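Local coordinates for Lin0012 protein (Listeria innocua, PDB 3K17), which probably phosphorylates phosphomevalonate with ATP, as a GHMP-family kinase of the mevalonate pathway leading to isopentenyl diphosphate, at residues V35-I39 and I103-L107; A121-V125 and D163-M168; E206-V212 and F262-E267. One frame throughout, in Å; residues are numbered along the deposited sequence.

Contact 1: residues V35-I39 and I103-L107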
# COMPACT_ATOMS: atom_id res chain seq x y z
N VAL A 35 -39.68 12.67 -16.75
CA VAL A 35 -40.00 14.09 -16.64
C VAL A 35 -39.41 14.91 -17.78
O VAL A 35 -38.47 14.48 -18.45
CB VAL A 35 -39.52 14.69 -15.28
CG1 VAL A 35 -40.02 13.83 -14.12
CG2 VAL A 35 -38.01 14.76 -15.25
N ASN A 36 -39.96 16.10 -17.98
CA ASN A 36 -39.54 17.01 -19.02
C ASN A 36 -38.22 17.76 -18.72
O ASN A 36 -38.09 18.95 -18.99
CB ASN A 36 -40.66 18.02 -19.29
CG ASN A 36 -41.08 18.77 -18.04
OD1 ASN A 36 -41.31 18.17 -16.98
ND2 ASN A 36 -41.20 20.08 -18.15
N ARG A 37 -37.25 17.04 -18.15
CA ARG A 37 -35.93 17.61 -17.83
C ARG A 37 -34.98 16.52 -18.31
O ARG A 37 -35.13 15.35 -17.97
CB ARG A 37 -35.82 17.88 -16.33
CG ARG A 37 -36.77 19.01 -15.92
CD ARG A 37 -36.99 19.16 -14.43
NE ARG A 37 -38.15 20.02 -14.20
CZ ARG A 37 -38.17 21.34 -14.38
NH1 ARG A 37 -37.07 21.98 -14.76
NH2 ARG A 37 -39.30 22.01 -14.23
N TYR A 38 -33.99 16.93 -19.10
CA TYR A 38 -33.12 15.97 -19.74
C TYR A 38 -31.61 16.03 -19.55
O TYR A 38 -31.02 17.04 -19.17
CB TYR A 38 -33.36 16.03 -21.25
CG TYR A 38 -34.81 15.83 -21.65
CD1 TYR A 38 -35.26 14.59 -22.09
CD2 TYR A 38 -35.74 16.87 -21.54
CE1 TYR A 38 -36.59 14.37 -22.39
CE2 TYR A 38 -37.09 16.67 -21.84
CZ TYR A 38 -37.50 15.40 -22.26
OH TYR A 38 -38.81 15.15 -22.56
N ILE A 39 -31.01 14.89 -19.86
CA ILE A 39 -29.58 14.74 -19.91
C ILE A 39 -29.46 14.72 -21.43
O ILE A 39 -30.27 14.07 -22.11
CB ILE A 39 -29.11 13.41 -19.29
CG1 ILE A 39 -28.80 13.63 -17.80
CG2 ILE A 39 -27.91 12.87 -20.07
CD1 ILE A 39 -28.33 12.41 -17.07
N ILE A 103 -21.82 15.08 -22.61
CA ILE A 103 -23.04 14.99 -21.82
C ILE A 103 -23.32 16.27 -21.05
O ILE A 103 -22.44 16.79 -20.35
CB ILE A 103 -22.97 13.82 -20.82
CG1 ILE A 103 -22.84 12.50 -21.59
CG2 ILE A 103 -24.21 13.82 -19.92
CD1 ILE A 103 -22.78 11.26 -20.71
N GLU A 104 -24.54 16.78 -21.19
CA GLU A 104 -24.97 17.99 -20.49
C GLU A 104 -26.18 17.56 -19.66
O GLU A 104 -26.80 16.55 -19.95
CB GLU A 104 -25.41 19.07 -21.48
CG GLU A 104 -24.33 19.57 -22.42
CD GLU A 104 -24.91 20.40 -23.56
OE1 GLU A 104 -25.63 19.83 -24.42
OE2 GLU A 104 -24.65 21.62 -23.60
N THR A 105 -26.52 18.35 -18.64
CA THR A 105 -27.66 17.99 -17.80
C THR A 105 -28.58 19.14 -17.40
O THR A 105 -28.15 20.29 -17.28
CB THR A 105 -27.19 17.31 -16.50
OG1 THR A 105 -28.32 17.04 -15.67
CG2 THR A 105 -26.20 18.21 -15.75
N GLU A 106 -29.85 18.81 -17.17
CA GLU A 106 -30.87 19.75 -16.73
C GLU A 106 -31.47 19.13 -15.47
O GLU A 106 -32.49 19.59 -14.95
CB GLU A 106 -32.00 19.91 -17.76
CG GLU A 106 -31.57 20.14 -19.21
CD GLU A 106 -32.78 20.32 -20.15
OE1 GLU A 106 -33.81 19.63 -19.96
OE2 GLU A 106 -32.68 21.14 -21.08
N LEU A 107 -30.85 18.06 -14.99
CA LEU A 107 -31.37 17.37 -13.81
C LEU A 107 -30.83 17.96 -12.52
O LEU A 107 -30.92 17.34 -11.46
CB LEU A 107 -31.05 15.88 -13.89
CG LEU A 107 -31.51 15.16 -15.16
CD1 LEU A 107 -31.39 13.67 -14.97
CD2 LEU A 107 -32.96 15.54 -15.49
O HOH W 1 -36.54 20.43 -20.63
O HOH W 2 -34.22 21.44 -15.30
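An antiparallel strand pair in the large mixed sheet, at the point where its regular ladder gives out, brings Val35-Ile39 against Ile103-Leu107. The axes of strands 37-39 and 103-105 approach to 5.7 Å, with N-to-C directions 159° apart. Ile39 and Thr105 form a non-hydrogen-bonded pair, CA to CA 4.3 Å, and the CA of Ile39 makes a CA-H...O contact of 3.3 Å with Glu104 O. Further along, Tyr38 lies across from Glu106, but only half of the expected backbone bonding survives: Glu106 N gives a weak hydrogen bond to Tyr38 O (2.9 Å). The other amide, Tyr38 N, donates to the side-chain atom Glu106 OE1 at 2.8 Å, so a carboxylate replaces a strand carbonyl. Glutamate suits this exposed place because it is long enough to fold back over the neighbouring strand. OE1 also accepts a hydrogen bond from water 1, which likewise donates to Asn36 O. The carbonyl Glu106 O meets water 2, which in turn accepts from Arg37 NH1. Thr105 OG1 accepts from Leu107 N (2.8 Å), an ST turn that marks the chain's departure from the strand. On the face carrying Ile39, branched aliphatic chains fill the space beneath helix 119-135: Ile39 CG2 meets Ile103 CG2 at 3.8 Å, and Ile39 CG1 meets Leu107 CD1 at 3.8 Å. Tyr38, by contrast, sends its hydroxyl to Arg353 N. Such a helix-backed sheet, one strand of which leads on toward the glycine-rich segment that in GHMP kinases forms the phosphate-binding loop, is typical of their N-terminal domain, of the ribosomal protein S5 type.

Contact 2: residues A121-V125 and D163-M168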
# COMPACT_ATOMS: atom_id res chain seq x y z
N ALA A 121 -28.95 6.96 -13.75
CA ALA A 121 -29.68 6.13 -14.71
C ALA A 121 -29.77 6.85 -16.06
O ALA A 121 -29.51 6.26 -17.11
CB ALA A 121 -31.07 5.83 -14.18
N ALA A 122 -30.14 8.13 -16.03
CA ALA A 122 -30.29 8.89 -17.26
C ALA A 122 -29.00 8.95 -18.07
O ALA A 122 -29.02 8.85 -19.30
CB ALA A 122 -30.80 10.29 -16.96
N ALA A 123 -27.88 9.12 -17.38
CA ALA A 123 -26.60 9.19 -18.06
C ALA A 123 -26.29 7.83 -18.69
O ALA A 123 -25.83 7.74 -19.83
CB ALA A 123 -25.49 9.58 -17.06
N THR A 124 -26.51 6.77 -17.92
CA THR A 124 -26.27 5.42 -18.41
C THR A 124 -27.10 5.17 -19.69
O THR A 124 -26.58 4.70 -20.71
CB THR A 124 -26.66 4.38 -17.35
OG1 THR A 124 -25.86 4.59 -16.18
CG2 THR A 124 -26.42 2.97 -17.86
N VAL A 125 -28.38 5.49 -19.62
CA VAL A 125 -29.29 5.30 -20.76
C VAL A 125 -28.88 6.15 -21.97
O VAL A 125 -29.01 5.71 -23.11
CB VAL A 125 -30.76 5.61 -20.35
CG1 VAL A 125 -31.67 5.67 -21.58
CG2 VAL A 125 -31.26 4.53 -19.40
N ASP A 163 -35.45 2.96 -12.42
CA ASP A 163 -35.06 4.27 -12.90
C ASP A 163 -34.51 4.14 -14.31
O ASP A 163 -34.79 4.97 -15.17
CB ASP A 163 -34.03 4.93 -11.96
CG ASP A 163 -32.86 4.01 -11.61
OD1 ASP A 163 -32.84 2.84 -12.03
OD2 ASP A 163 -31.97 4.49 -10.89
N ILE A 164 -33.73 3.09 -14.55
CA ILE A 164 -33.18 2.84 -15.87
C ILE A 164 -34.35 2.65 -16.86
O ILE A 164 -34.34 3.19 -17.96
CB ILE A 164 -32.32 1.55 -15.87
CG1 ILE A 164 -30.99 1.79 -15.12
CG2 ILE A 164 -32.06 1.08 -17.28
CD1 ILE A 164 -30.09 2.82 -15.77
N ALA A 165 -35.36 1.89 -16.44
CA ALA A 165 -36.52 1.62 -17.30
C ALA A 165 -37.26 2.89 -17.70
O ALA A 165 -37.57 3.10 -18.88
CB ALA A 165 -37.48 0.66 -16.59
N SER A 166 -37.54 3.73 -16.71
CA SER A 166 -38.25 4.97 -16.94
C SER A 166 -37.50 5.91 -17.88
O SER A 166 -38.10 6.49 -18.77
CB SER A 166 -38.53 5.66 -15.60
OG SER A 166 -39.18 6.90 -15.81
N CYS A 167 -36.19 6.05 -17.67
CA CYS A 167 -35.38 6.93 -18.53
C CYS A 167 -35.33 6.40 -19.97
O CYS A 167 -35.36 7.17 -20.93
CB CYS A 167 -33.96 7.05 -17.97
SG CYS A 167 -33.91 7.88 -16.36
N MSE A 168 -35.25 5.08 -20.10
CA MSE A 168 -35.18 4.43 -21.41
C MSE A 168 -36.50 4.49 -22.19
O MSE A 168 -36.52 4.83 -23.37
CB MSE A 168 -34.76 2.97 -21.22
CG MSE A 168 -34.73 2.12 -22.48
SE MSE A 168 -33.30 2.63 -23.67
CE MSE A 168 -31.82 1.79 -22.70
O HOH W 3 -30.32 7.10 -11.04
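Asp163 opens the contact from helix 162-169: its CG lies 3.6 Å from Ala121 CB, and its OD2 accepts from water 3 (3.1 Å), which itself accepts from Ala121 N at 3.0 Å. The water thus serves an amide near the start of helix 119-135, where the backbone has no carbonyl of an earlier turn to bond. Ile164 follows, its CB starting sideways but its end swinging in, so that CD1 rests 3.5 Å from Ala121 CB. A methyl side chain is what permits this intimacy, for the CA atoms of Ala121 and Ile164 are just 4.9 Å apart. Ile164 CG2 also meets Val125 CG2 at 4.1 Å, and Ile164 touches Phe145 and Ala148 of helix 141-156 as well. One turn after Asp163, Cys167 has its CA-to-CB bond directed toward the partner helix. Its small SG fits between two alanines, 4.1 Å from Ala121 CB and 4.0 Å from Ala122 CB, and its CB is 4.0 Å from Val125 CG2. Met168, deposited as selenomethionine, bends its flexible chain until SE reaches 4.0 Å from Val125 CG1. The two axes come within 8.6 Å at a crossing angle of -56°. Helix 119-135 begins at the glycine-, serine- and alanine-rich sequence that in GHMP kinases forms the phosphate-binding loop, and helix 162-169 packs against its first turns. Apart from the single water at the end near Asp163, the interface is apolar, with no direct hydrogen bond across it; its cohesion therefore comes from the close fit of small and branched side chains in a buried setting.

Contact 3: residues E206-V212 and F262-E267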
# COMPACT_ATOMS: atom_id res chain seq x y z
N GLU A 206 -44.34 -2.14 -18.60
CA GLU A 206 -45.60 -1.80 -19.24
C GLU A 206 -45.84 -0.31 -19.40
O GLU A 206 -45.78 0.45 -18.43
CB GLU A 206 -46.77 -2.38 -18.44
CG GLU A 206 -48.12 -2.13 -19.08
CD GLU A 206 -49.28 -2.52 -18.19
OE1 GLU A 206 -49.05 -3.21 -17.18
OE2 GLU A 206 -50.43 -2.12 -18.50
N THR A 207 -46.11 0.11 -20.63
CA THR A 207 -46.40 1.51 -20.91
C THR A 207 -47.81 1.79 -20.39
O THR A 207 -48.73 1.02 -20.65
CB THR A 207 -46.33 1.80 -22.42
OG1 THR A 207 -44.96 1.73 -22.85
CG2 THR A 207 -46.89 3.18 -22.72
N LEU A 208 -47.96 2.88 -19.65
CA LEU A 208 -49.25 3.27 -19.08
C LEU A 208 -49.77 4.58 -19.65
O LEU A 208 -49.05 5.33 -20.31
CB LEU A 208 -49.14 3.42 -17.57
CG LEU A 208 -48.79 2.18 -16.74
CD1 LEU A 208 -48.55 2.59 -15.29
CD2 LEU A 208 -49.91 1.17 -16.84
N GLU A 209 -51.05 4.84 -19.39
CA GLU A 209 -51.70 6.06 -19.85
C GLU A 209 -51.58 7.10 -18.74
O GLU A 209 -51.80 6.79 -17.56
CB GLU A 209 -53.18 5.81 -20.15
CG GLU A 209 -53.45 4.87 -21.32
CD GLU A 209 -53.82 5.61 -22.59
OE1 GLU A 209 -54.87 6.30 -22.59
OE2 GLU A 209 -53.06 5.51 -23.59
N GLU A 210 -51.22 8.32 -19.12
CA GLU A 210 -51.07 9.41 -18.17
C GLU A 210 -52.41 9.69 -17.49
O GLU A 210 -53.44 9.82 -18.15
CB GLU A 210 -50.59 10.66 -18.90
CG GLU A 210 -50.22 11.81 -18.00
CD GLU A 210 -49.75 13.02 -18.78
OE1 GLU A 210 -49.13 12.84 -19.85
OE2 GLU A 210 -50.00 14.16 -18.34
N PRO A 211 -52.42 9.79 -16.15
CA PRO A 211 -53.67 10.08 -15.45
C PRO A 211 -54.17 11.48 -15.80
O PRO A 211 -53.38 12.36 -16.15
CB PRO A 211 -53.29 9.96 -13.98
CG PRO A 211 -52.16 8.98 -14.01
CD PRO A 211 -51.36 9.45 -15.19
N VAL A 212 -55.48 11.67 -15.71
CA VAL A 212 -56.08 12.97 -16.01
C VAL A 212 -55.77 13.98 -14.91
O VAL A 212 -55.52 15.15 -15.21
CB VAL A 212 -57.62 12.86 -16.22
CG1 VAL A 212 -58.22 14.26 -16.42
CG2 VAL A 212 -57.93 12.00 -17.44
N PHE A 262 -54.97 3.11 -13.07
CA PHE A 262 -54.39 3.60 -14.32
C PHE A 262 -55.15 3.01 -15.51
O PHE A 262 -55.60 3.73 -16.40
CB PHE A 262 -52.91 3.20 -14.40
CG PHE A 262 -51.96 4.29 -13.99
CD1 PHE A 262 -51.37 5.11 -14.96
CD2 PHE A 262 -51.64 4.49 -12.65
CE1 PHE A 262 -50.47 6.11 -14.58
CE2 PHE A 262 -50.74 5.49 -12.27
CZ PHE A 262 -50.16 6.30 -13.24
N HIS A 263 -55.29 1.69 -15.51
CA HIS A 263 -55.99 1.00 -16.59
C HIS A 263 -57.41 1.52 -16.78
O HIS A 263 -57.86 1.73 -17.90
CB HIS A 263 -56.04 -0.51 -16.30
CG HIS A 263 -54.74 -1.21 -16.51
ND1 HIS A 263 -54.48 -2.47 -16.02
CD2 HIS A 263 -53.63 -0.85 -17.21
CE1 HIS A 263 -53.28 -2.85 -16.40
NE2 HIS A 263 -52.74 -1.89 -17.12
N THR A 264 -58.12 1.74 -15.67
CA THR A 264 -59.50 2.20 -15.75
C THR A 264 -59.71 3.70 -15.56
O THR A 264 -60.84 4.17 -15.58
CB THR A 264 -60.38 1.45 -14.73
OG1 THR A 264 -59.94 1.74 -13.39
CG2 THR A 264 -60.27 -0.05 -14.96
N LYS A 265 -58.62 4.44 -15.41
CA LYS A 265 -58.70 5.88 -15.22
C LYS A 265 -59.60 6.21 -14.03
O LYS A 265 -60.39 7.14 -14.08
CB LYS A 265 -59.26 6.55 -16.48
CG LYS A 265 -58.50 6.20 -17.74
CD LYS A 265 -59.03 6.97 -18.95
CE LYS A 265 -58.36 6.51 -20.24
NZ LYS A 265 -56.87 6.66 -20.20
N ASP A 266 -59.45 5.43 -12.97
CA ASP A 266 -60.24 5.63 -11.76
C ASP A 266 -59.54 6.65 -10.87
O ASP A 266 -58.73 6.28 -10.01
CB ASP A 266 -60.39 4.30 -11.02
CG ASP A 266 -61.37 4.37 -9.87
OD1 ASP A 266 -61.38 5.40 -9.15
OD2 ASP A 266 -62.12 3.39 -9.66
N GLU A 267 -59.85 7.92 -11.07
CA GLU A 267 -59.24 8.99 -10.31
C GLU A 267 -59.33 8.82 -8.79
O GLU A 267 -58.34 9.01 -8.08
CB GLU A 267 -59.83 10.33 -10.75
CG GLU A 267 -59.41 10.72 -12.17
CD GLU A 267 -60.06 12.00 -12.66
OE1 GLU A 267 -60.25 12.93 -11.85
OE2 GLU A 267 -60.38 12.08 -13.86
O HOH W 4 -54.39 6.37 -16.69
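Glu206 and His263 make the shortest link here: His263 NE2 donates to Glu206 OE2 over 2.7 Å with an almost straight angle of 169°, OE2 lying at the edge of the imidazole, near its plane. The backbone of Glu206 is meanwhile occupied with Ala174 of the adjacent strand. A salt bridge forms at the surface, where Lys265 NZ donates to Glu209 OE1 at 3.1 Å; long side chains suit these exposed positions because they can reach across while their charges stay near solvent. Carbonyls are served too. Water 4 donates to Glu209 O (2.8 Å) and to Phe262 O (2.9 Å), linking the two carbonyls, and Phe262 O additionally receives a weak bond from Lys265 N at 3.3 Å. That bond belongs to the Schellman motif closing helix 241-264, with Lys265 at positive phi. In the two-domain GHMP kinase fold, residues 206-212 carry the chain from the large mixed sheet to the four-stranded antiparallel sheet, and the end of helix 241-264 packs against this crossing. Phe262 supplies the apolar part: Leu208 CD1 sits over its ring in a CH-pi contact, 4.0 Å from the centroid, and Pro211 CG lies 3.4 Å from Phe262 CE1. The flat ring fills the space beside these two residues and also reaches Ile31. Glu210, turned away, has its OE1 hydrogen-bonded to Thr351 OG1. Asp266, at the N-cap of the next helix, accepts through OD1 from Leu269 N, as a short carboxylate there readily can, while Val212 CB approaches Glu267 OE2 at 3.7 Å.

How the contacts relate
Contact 2 is the core, contact 1 partly buried and contact 3 the most peripheral, with centres about 6, 13 and 19 Å from the centre of the chain. Contacts 1 and 2 are directly coupled: Ile39 CD1 touches Ala122 CB at 3.2 Å, so sheet and helix 119-135 share one hydrophobic layer. Contact 3 touches neither, its nearest atoms about 10 Å from contact 1 and about 8 Å from contact 2, yet reaches contact 1's large sheet. Chemistry follows depth: small and branched apolar side chains, with a selenomethionine, in contact 2, backbone bonding with a carboxylate substitute in contact 1, and a salt bridge and a His-carboxylate hydrogen bond beside an aromatic ring in contact 3.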